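Local coordinates for viral CASP8 and FADD-like apoptosis regulator (Molluscum contagiosum virus subtype 1, PDB 2BBR), which inhibits death-receptor-induced apoptosis by interfering with caspase-8 recruitment and activation at the death-inducing signaling complex, and suppresses host NF-kappa-B activation, at residues A[93-98]-A[174-179]; A[159-162]-A[168-171]. All coordinates share one frame; numbering follows the deposited sequence.

Interaction 1 of 2, residues A[93-98]-A[174-179]; sequences LTRYRK and VEYEQQ. With AZI (azide ion), chain B.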
loop_
_atom_site.group_PDB
_atom_site.type_symbol
_atom_site.label_atom_id
_atom_site.label_comp_id
_atom_site.label_asym_id
_atom_site.label_seq_id
_atom_site.Cartn_x
_atom_site.Cartn_y
_atom_site.Cartn_z
ATOM N N LEU A 93 -7.131 -6.081 1.676
ATOM C CA LEU A 93 -6.340 -4.852 1.681
ATOM C C LEU A 93 -6.822 -3.861 2.728
ATOM O O LEU A 93 -8.020 -3.658 2.912
ATOM C CB LEU A 93 -6.360 -4.209 0.294
ATOM C CG LEU A 93 -5.697 -5.054 -0.802
ATOM C CD1 LEU A 93 -6.109 -4.533 -2.163
ATOM C CD2 LEU A 93 -4.184 -5.043 -0.643
ATOM N N THR A 94 -5.874 -3.238 3.416
ATOM C CA THR A 94 -6.220 -2.285 4.459
ATOM C C THR A 94 -6.075 -0.843 4.007
ATOM O O THR A 94 -5.288 -0.528 3.111
ATOM C CB THR A 94 -5.342 -2.490 5.709
ATOM O OG1 THR A 94 -3.972 -2.228 5.375
ATOM C CG2 THR A 94 -5.480 -3.917 6.231
ATOM N N ARG A 95 -6.853 0.033 4.630
ATOM C CA ARG A 95 -6.784 1.448 4.319
ATOM C C ARG A 95 -5.367 1.950 4.606
ATOM O O ARG A 95 -4.840 2.789 3.878
ATOM C CB ARG A 95 -7.815 2.215 5.148
ATOM C CG ARG A 95 -7.693 3.728 5.092
ATOM C CD ARG A 95 -7.717 4.291 3.684
ATOM N NE ARG A 95 -7.746 5.749 3.744
ATOM C CZ ARG A 95 -7.458 6.554 2.729
ATOM N NH1 ARG A 95 -7.113 6.049 1.554
ATOM N NH2 ARG A 95 -7.507 7.869 2.900
ATOM N N TYR A 96 -4.744 1.422 5.657
ATOM C CA TYR A 96 -3.385 1.821 6.006
ATOM C C TYR A 96 -2.420 1.618 4.838
ATOM O O TYR A 96 -1.726 2.548 4.426
ATOM C CB TYR A 96 -2.884 1.025 7.219
ATOM C CG TYR A 96 -1.402 1.180 7.487
ATOM C CD1 TYR A 96 -0.857 2.416 7.831
ATOM C CD2 TYR A 96 -0.544 0.090 7.376
ATOM C CE1 TYR A 96 0.506 2.565 8.054
ATOM C CE2 TYR A 96 0.823 0.228 7.595
ATOM C CZ TYR A 96 1.341 1.468 7.935
ATOM O OH TYR A 96 2.691 1.613 8.153
ATOM N N ARG A 97 -2.377 0.406 4.297
ATOM C CA ARG A 97 -1.460 0.114 3.201
ATOM C C ARG A 97 -1.806 0.873 1.925
ATOM O O ARG A 97 -0.922 1.392 1.242
ATOM C CB ARG A 97 -1.444 -1.392 2.911
ATOM C CG ARG A 97 -1.017 -2.277 4.074
ATOM C CD ARG A 97 0.486 -2.439 4.151
ATOM N NE ARG A 97 0.883 -3.135 5.372
ATOM C CZ ARG A 97 2.017 -2.895 6.014
ATOM N NH1 ARG A 97 2.857 -1.987 5.535
ATOM N NH2 ARG A 97 2.286 -3.523 7.151
ATOM N N LYS A 98 -3.088 0.926 1.588
ATOM C CA LYS A 98 -3.496 1.631 0.381
ATOM C C LYS A 98 -3.177 3.121 0.482
ATOM O O LYS A 98 -2.699 3.729 -0.480
ATOM C CB LYS A 98 -4.986 1.406 0.120
ATOM C CG LYS A 98 -5.309 -0.027 -0.298
ATOM C CD LYS A 98 -6.793 -0.238 -0.553
ATOM C CE LYS A 98 -7.587 -0.303 0.740
ATOM N NZ LYS A 98 -9.052 -0.284 0.476
ATOM N N VAL A 174 -3.448 12.147 9.565
ATOM C CA VAL A 174 -4.068 12.446 10.853
ATOM C C VAL A 174 -5.513 11.951 10.835
ATOM O O VAL A 174 -5.982 11.322 11.790
ATOM C CB VAL A 174 -4.053 13.965 11.156
ATOM C CG1 VAL A 174 -4.937 14.269 12.361
ATOM C CG2 VAL A 174 -2.626 14.421 11.428
ATOM N N GLU A 175 -6.213 12.227 9.743
ATOM C CA GLU A 175 -7.595 11.795 9.620
ATOM C C GLU A 175 -7.700 10.277 9.628
ATOM O O GLU A 175 -8.625 9.720 10.224
ATOM C CB GLU A 175 -8.221 12.379 8.357
ATOM C CG GLU A 175 -8.504 13.870 8.493
ATOM C CD GLU A 175 -9.089 14.487 7.241
ATOM O OE1 GLU A 175 -9.505 15.664 7.303
ATOM O OE2 GLU A 175 -9.125 13.803 6.198
ATOM N N TYR A 176 -6.758 9.606 8.971
ATOM C CA TYR A 176 -6.757 8.151 8.952
ATOM C C TYR A 176 -6.580 7.611 10.366
ATOM O O TYR A 176 -7.301 6.706 10.784
ATOM C CB TYR A 176 -5.620 7.601 8.079
ATOM C CG TYR A 176 -5.352 6.142 8.381
ATOM C CD1 TYR A 176 -6.251 5.158 7.984
ATOM C CD2 TYR A 176 -4.282 5.762 9.196
ATOM C CE1 TYR A 176 -6.105 3.838 8.398
ATOM C CE2 TYR A 176 -4.128 4.440 9.619
ATOM C CZ TYR A 176 -5.051 3.486 9.219
ATOM O OH TYR A 176 -4.963 2.193 9.675
ATOM N N GLU A 177 -5.613 8.151 11.103
ATOM C CA GLU A 177 -5.376 7.654 12.450
ATOM C C GLU A 177 -6.600 7.839 13.329
ATOM O O GLU A 177 -6.939 6.954 14.115
ATOM C CB GLU A 177 -4.160 8.330 13.090
ATOM C CG GLU A 177 -3.784 7.673 14.413
ATOM C CD GLU A 177 -2.430 8.088 14.943
ATOM O OE1 GLU A 177 -1.497 8.288 14.138
ATOM O OE2 GLU A 177 -2.291 8.186 16.179
ATOM N N GLN A 178 -7.264 8.982 13.196
ATOM C CA GLN A 178 -8.462 9.248 13.981
ATOM C C GLN A 178 -9.594 8.302 13.585
ATOM O O GLN A 178 -10.334 7.815 14.443
ATOM C CB GLN A 178 -8.893 10.704 13.806
ATOM C CG GLN A 178 -7.933 11.711 14.418
ATOM C CD GLN A 178 -7.722 11.476 15.896
ATOM O OE1 GLN A 178 -6.903 10.646 16.294
ATOM N NE2 GLN A 178 -8.476 12.193 16.721
ATOM N N GLN A 179 -9.728 8.028 12.292
ATOM C CA GLN A 179 -10.764 7.116 11.818
ATOM C C GLN A 179 -10.514 5.701 12.329
ATOM O O GLN A 179 -11.444 5.011 12.751
ATOM C CB GLN A 179 -10.806 7.109 10.288
ATOM C CG GLN A 179 -11.411 8.364 9.682
ATOM C CD GLN A 179 -11.286 8.401 8.172
ATOM O OE1 GLN A 179 -11.527 7.402 7.494
ATOM N NE2 GLN A 179 -10.920 9.559 7.637
HETATM N N1 AZI B . -9.731 2.517 -0.939
HETATM N N2 AZI B . -8.768 2.814 -0.339
HETATM N N3 AZI B . -7.836 3.175 0.259
HETATM O O HOH W 1 -8.537 7.271 5.871
HETATM O O HOH W 2 -6.068 0.119 7.993
#
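Tyr-176 and Arg-95 both carry CG anti to the backbone N (chi1 163° and 170°), which sends their side chains across the gap between helix 167-187 and the start of helix 95-104. There they slide past each other in opposite directions, and Arg-95 CG lies 3.5 Å from Tyr-176 CD1. The guanidinium and the tyrosine ring are steeply inclined to one another. The hydroxyl end of the phenol meets the base of the Tyr-96 side chain: Tyr-176 OH sits 3.4 Å from Tyr-96 CB. The Tyr-96 ring itself heads off toward helix 136-145, where its hydroxyl bonds to Glu-144.

No direct hydrogen bond joins the two segments; water does the polar work. One water accepts from Tyr-96 N at 3.0 Å and donates to Tyr-176 OH at 2.9 Å. It thus serves a backbone N-H in the first turn of the helix. The same hydroxyl also bonds to Pro-151 O. A second water accepts from Arg-95 NE at 2.7 Å, in the guanidinium plane, and reaches Gln-179 OE1 by a weak bond. Thr-94 is the N-cap of helix 95-104: its OG1 accepts from Arg-97 N at 3.3 Å.

The same guanidinium of Arg-95 also meets an azide ion, probably from the crystallisation liquor. Arg-95 NH1 donates to azide N3 at 3.2 Å, and Lys-98 NZ makes a weak bond to azide N2. Lys-98 also forms salt bridges to Glu-62 and to the terminal carboxylate of His-195, a residue of the C-terminal histidine tag.

The contact joins the first and last helices of the second death effector domain. Its chemistry is mixed: aliphatic carbons of Arg-95 and Tyr-96 pack against the Tyr-176 ring, one water links Tyr-96 N to Tyr-176 OH, and another makes a weak bridge at the more exposed side. The paired positive charges probably attract the small anion.

Interaction 2 of 2, residues A[159-162]-A[168-171]; sequences DMLR and DLCQ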
loop_
_atom_site.group_PDB
_atom_site.type_symbol
_atom_site.label_atom_id
_atom_site.label_comp_id
_atom_site.label_asym_id
_atom_site.label_seq_id
_atom_site.Cartn_x
_atom_site.Cartn_y
_atom_site.Cartn_z
ATOM N N ASP A 159 3.877 13.910 11.195
ATOM C CA ASP A 159 4.765 14.969 11.667
ATOM C C ASP A 159 5.835 15.278 10.628
ATOM O O ASP A 159 6.184 16.439 10.407
ATOM C CB ASP A 159 5.467 14.569 12.969
ATOM C CG ASP A 159 4.523 14.469 14.148
ATOM O OD1 ASP A 159 3.430 15.071 14.104
ATOM O OD2 ASP A 159 4.892 13.797 15.132
ATOM N N MET A 160 6.375 14.235 10.009
ATOM C CA MET A 160 7.400 14.408 8.991
ATOM C C MET A 160 6.831 15.171 7.799
ATOM O O MET A 160 7.484 16.059 7.250
ATOM C CB MET A 160 7.932 13.041 8.551
ATOM C CG MET A 160 8.799 12.360 9.602
ATOM S SD MET A 160 9.045 10.582 9.344
ATOM C CE MET A 160 9.737 10.566 7.685
ATOM N N LEU A 161 5.611 14.829 7.403
ATOM C CA LEU A 161 4.969 15.502 6.283
ATOM C C LEU A 161 4.665 16.961 6.626
ATOM O O LEU A 161 4.750 17.838 5.764
ATOM C CB LEU A 161 3.693 14.751 5.894
ATOM C CG LEU A 161 3.956 13.369 5.277
ATOM C CD1 LEU A 161 2.690 12.527 5.301
ATOM C CD2 LEU A 161 4.473 13.541 3.851
ATOM N N ARG A 162 4.318 17.219 7.885
ATOM C CA ARG A 162 4.034 18.585 8.313
ATOM C C ARG A 162 5.316 19.418 8.223
ATOM O O ARG A 162 5.296 20.558 7.762
ATOM C CB ARG A 162 3.505 18.606 9.749
ATOM C CG ARG A 162 3.038 19.986 10.193
ATOM C CD ARG A 162 2.579 20.018 11.648
ATOM N NE ARG A 162 1.470 19.103 11.903
ATOM C CZ ARG A 162 1.583 17.948 12.551
ATOM N NH1 ARG A 162 2.760 17.557 13.016
ATOM N NH2 ARG A 162 0.516 17.181 12.731
ATOM N N ASP A 168 -1.336 18.918 3.418
ATOM C CA ASP A 168 -2.407 18.159 2.786
ATOM C C ASP A 168 -2.211 16.665 3.049
ATOM O O ASP A 168 -3.159 15.957 3.401
ATOM C CB ASP A 168 -2.439 18.441 1.277
ATOM C CG ASP A 168 -1.124 18.115 0.580
ATOM O OD1 ASP A 168 -0.052 18.492 1.102
ATOM O OD2 ASP A 168 -1.175 17.491 -0.501
ATOM N N LEU A 169 -0.979 16.190 2.892
ATOM C CA LEU A 169 -0.672 14.783 3.122
ATOM C C LEU A 169 -0.710 14.491 4.619
ATOM O O LEU A 169 -1.166 13.430 5.041
ATOM C CB LEU A 169 0.696 14.440 2.530
ATOM C CG LEU A 169 0.807 14.676 1.021
ATOM C CD1 LEU A 169 2.213 14.336 0.552
ATOM C CD2 LEU A 169 -0.222 13.842 0.277
ATOM N N CYS A 170 -0.222 15.431 5.421
ATOM C CA CYS A 170 -0.250 15.282 6.869
ATOM C C CYS A 170 -1.695 15.060 7.308
ATOM O O CYS A 170 -1.990 14.149 8.082
ATOM C CB CYS A 170 0.291 16.544 7.546
ATOM S SG CYS A 170 0.121 16.579 9.350
ATOM N N GLN A 171 -2.596 15.897 6.802
ATOM C CA GLN A 171 -4.003 15.794 7.153
ATOM C C GLN A 171 -4.596 14.435 6.796
ATOM O O GLN A 171 -5.395 13.892 7.555
ATOM C CB GLN A 171 -4.803 16.908 6.480
ATOM C CG GLN A 171 -6.276 16.906 6.847
ATOM C CD GLN A 171 -7.021 18.074 6.242
ATOM O OE1 GLN A 171 -7.993 17.892 5.511
ATOM N NE2 GLN A 171 -6.565 19.283 6.543
#
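This contact is part of the helical bundle of the second death effector domain, where helix 155-163 and the final helix 167-187 follow each other through a short turn and pack side by side. Their backbones come close, with CA of Leu-161 and CA of Cys-170 5.3 Å apart. Leu-161 and Leu-169 form the apolar part and cross at about a right angle. Leu-161 CD1 touches Leu-169 CB at 3.9 Å, and Leu-161 CD2 meets Leu-169 CD1 and CB slightly farther off. Beside them, Leu-161 CB lies 4.0 Å from Cys-170 N, so the leucine also rests against the neighbouring backbone. Leu-161 reaches on to Leu-115 of helix 109-122, and Leu-169 touches Leu-107.

Arg-162 borders the outer side. Its chain is extended through chi2 and then bends at chi3 (-59°), which turns the guanidinium back alongside Cys-170. The cysteine sulfur lies over one guanidinium face, with SG 3.5 Å from Arg-162 NH2. In the guanidinium plane, NH1 donates to Asp-159 OD1 at 2.8 Å in a salt bridge, nearly straight at 163°. The carboxylate oxygen is met on its anti side, somewhat out of the carboxylate plane.

No hydrogen bond crosses between the segments. Cohesion comes from van der Waals contact, and the exposed salt bridge probably limits rotation of the guanidinium, consistent with one face lying against the sulfur.

Both interactions use helix 167-187 in the second death effector domain, and interaction 2 is nested inside the loop closed by interaction 1. Their centres are about 14 Å apart. Interaction 2 joins helices adjacent in sequence, whereas interaction 1 brings the last helix back to the first helix of the domain. Both are largely buried, with an arginine at the more exposed side. Interaction 1 lies nearer the centre of the chain, yet it is the more polar contact, with waters bridging the segments. Interaction 2 is mainly apolar contact between leucine and cysteine side chains and buries more surface. Its charged pair belongs to one helix and does not bridge the two.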